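Local coordinates for threonine phosphate decarboxylase-like enzyme (Sulfurospirillum multivorans, PDB 6OUX), which decarboxylates L-serine O-phosphate to ethanolamine O-phosphate with pyridoxal phosphate as cofactor, supplying a precursor for norcobamide biosynthesis, at residues Gly184-Leu189 with Pro323-Phe328. Residues are numbered along the deposited sequence; the frame is centred on the assembly and turned at random.
Sequences GAYLSL and PSMANF
The Phe328 ring carries the Ala326 methyl on one face, its CB 3.4 Å above the plane and nearer the rim than the centre, and receives Gly184 N at its edge, 3.6 Å from CE1; Phe211 meets the same ring edge-to-face. The Tyr186 ring has Ser188 N over one face, near the rim, while Met325 CE comes to its CD2 obliquely at 3.8 Å. With CG anti to the backbone N (chi1 171°), this ring swings away from the contact to its hydroxyl's partner, Glu217, and the Met325 chain, bent at chi2 and chi3, crosses it obliquely and touches it with its terminal methyl.

Between the two rings, one backbone bond joins the loops: Met325 N donates to Gly184 O at 2.9 Å, almost straight at the hydrogen (176°) but from above the carbonyl plane. Gly184 has no alternative here, since a CB would clash with Ser324 OG, and its backbone angles themselves call for glycine. That hydroxyl, placed anti to the backbone N, accepts from Ala326 N at 3.2 Å in an ST turn and donates to Phe328 O at 2.7 Å, nearly along the C=O axis. An alanine at Ser324 would lose both bonds and would probably loosen the turn that presents Met325 N and the Phe328 ring to Gly184.

The contact joins the segment leading into helix 189-198 of the large PLP-binding domain to the entry of strand 328-332 in the small domain of this aminotransferase-type fold, with Phe328 beside the substrate-binding residues Asn181 and Arg369. It illustrates how a buried hydroxyl, accepting one bond and donating another beside a glycine with no CB to crowd it, is likely to hold one loop in the form that meets the other.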
loop_
_atom_site.group_PDB
_atom_site.type_symbol
_atom_site.label_atom_id
_atom_site.label_comp_id
_atom_site.label_asym_id
_atom_site.label_seq_id
_atom_site.Cartn_x
_atom_site.Cartn_y
_atom_site.Cartn_z
ATOM N N GLY A 184 -21.598 -13.575 -9.177
ATOM C CA GLY A 184 -22.379 -12.625 -8.363
ATOM C C GLY A 184 -23.428 -13.194 -7.465
ATOM O O GLY A 184 -24.149 -12.463 -6.848
ATOM N N ALA A 185 -23.568 -14.519 -7.413
ATOM C CA ALA A 185 -24.633 -15.093 -6.652
ATOM C C ALA A 185 -24.347 -14.896 -5.140
ATOM O O ALA A 185 -23.195 -14.860 -4.716
ATOM C CB ALA A 185 -24.793 -16.542 -6.977
ATOM N N TYR A 186 -25.428 -14.748 -4.386
ATOM C CA TYR A 186 -25.450 -14.348 -2.987
ATOM C C TYR A 186 -26.245 -15.365 -2.136
ATOM O O TYR A 186 -27.347 -15.717 -2.467
ATOM C CB TYR A 186 -26.086 -12.952 -2.825
ATOM C CG TYR A 186 -26.353 -12.540 -1.387
ATOM C CD1 TYR A 186 -25.309 -12.209 -0.518
ATOM C CD2 TYR A 186 -27.651 -12.490 -0.894
ATOM C CE1 TYR A 186 -25.559 -11.844 0.769
ATOM C CE2 TYR A 186 -27.915 -12.073 0.401
ATOM C CZ TYR A 186 -26.842 -11.738 1.197
ATOM O OH TYR A 186 -27.101 -11.412 2.460
ATOM N N LEU A 187 -25.643 -15.811 -1.050
ATOM C CA LEU A 187 -26.272 -16.672 -0.047
ATOM C C LEU A 187 -26.863 -15.808 1.055
ATOM O O LEU A 187 -26.125 -14.990 1.660
ATOM C CB LEU A 187 -25.198 -17.563 0.588
ATOM C CG LEU A 187 -25.743 -18.730 1.427
ATOM C CD1 LEU A 187 -26.498 -19.708 0.529
ATOM C CD2 LEU A 187 -24.610 -19.430 2.132
ATOM N N SER A 188 -28.155 -15.994 1.335
ATOM C CA SER A 188 -28.866 -15.215 2.388
ATOM C C SER A 188 -28.231 -15.292 3.763
ATOM O O SER A 188 -27.540 -16.272 4.087
ATOM C CB SER A 188 -30.324 -15.710 2.552
ATOM O OG SER A 188 -30.327 -17.066 2.957
ATOM N N LEU A 189 -28.523 -14.297 4.588
ATOM C CA LEU A 189 -28.060 -14.312 5.965
ATOM C C LEU A 189 -28.663 -15.546 6.648
ATOM O O LEU A 189 -27.982 -16.248 7.387
ATOM C CB LEU A 189 -28.483 -13.037 6.720
ATOM C CG LEU A 189 -27.509 -11.864 6.568
ATOM C CD1 LEU A 189 -28.064 -10.534 7.090
ATOM C CD2 LEU A 189 -26.171 -12.195 7.246
ATOM N N PRO A 323 -27.672 -15.240 -12.602
ATOM C CA PRO A 323 -28.255 -14.387 -11.588
ATOM C C PRO A 323 -27.163 -13.745 -10.777
ATOM O O PRO A 323 -26.164 -14.396 -10.535
ATOM C CB PRO A 323 -29.037 -15.345 -10.669
ATOM C CG PRO A 323 -28.967 -16.683 -11.265
ATOM C CD PRO A 323 -28.165 -16.622 -12.543
ATOM N N SER A 324 -27.376 -12.515 -10.327
ATOM C CA SER A 324 -26.372 -11.758 -9.633
ATOM C C SER A 324 -26.965 -10.774 -8.635
ATOM O O SER A 324 -28.032 -10.207 -8.875
ATOM C CB SER A 324 -25.564 -10.984 -10.644
ATOM O OG SER A 324 -24.525 -10.265 -10.058
ATOM N N MET A 325 -26.248 -10.591 -7.522
ATOM C CA MET A 325 -26.493 -9.500 -6.569
ATOM C C MET A 325 -25.222 -8.744 -6.307
ATOM O O MET A 325 -24.961 -8.307 -5.208
ATOM C CB MET A 325 -26.993 -10.089 -5.319
ATOM C CG MET A 325 -28.351 -10.696 -5.566
ATOM S SD MET A 325 -29.581 -9.529 -4.908
ATOM C CE MET A 325 -29.399 -10.479 -3.563
ATOM N N ALA A 326 -24.433 -8.591 -7.338
ATOM C CA ALA A 326 -23.187 -7.833 -7.207
ATOM C C ALA A 326 -23.227 -6.631 -8.153
ATOM O O ALA A 326 -24.260 -6.330 -8.677
ATOM C CB ALA A 326 -22.023 -8.711 -7.478
ATOM N N ASN A 327 -22.094 -5.983 -8.393
ATOM C CA ASN A 327 -22.004 -4.884 -9.331
ATOM C C ASN A 327 -21.409 -5.281 -10.665
ATOM O O ASN A 327 -20.710 -4.515 -11.325
ATOM C CB ASN A 327 -21.232 -3.711 -8.682
ATOM C CG ASN A 327 -19.833 -4.039 -8.335
ATOM O OD1 ASN A 327 -19.527 -5.175 -8.099
ATOM N ND2 ASN A 327 -18.987 -3.010 -8.171
ATOM N N PHE A 328 -21.684 -6.526 -11.039
ATOM C CA PHE A 328 -21.282 -7.074 -12.287
ATOM C C PHE A 328 -22.253 -8.238 -12.587
ATOM O O PHE A 328 -22.959 -8.741 -11.678
ATOM C CB PHE A 328 -19.801 -7.556 -12.196
ATOM C CG PHE A 328 -19.565 -8.476 -11.066
ATOM C CD1 PHE A 328 -19.908 -9.804 -11.166
ATOM C CD2 PHE A 328 -18.978 -8.030 -9.888
ATOM C CE1 PHE A 328 -19.731 -10.655 -10.079
ATOM C CE2 PHE A 328 -18.805 -8.881 -8.785
ATOM C CZ PHE A 328 -19.158 -10.202 -8.903
#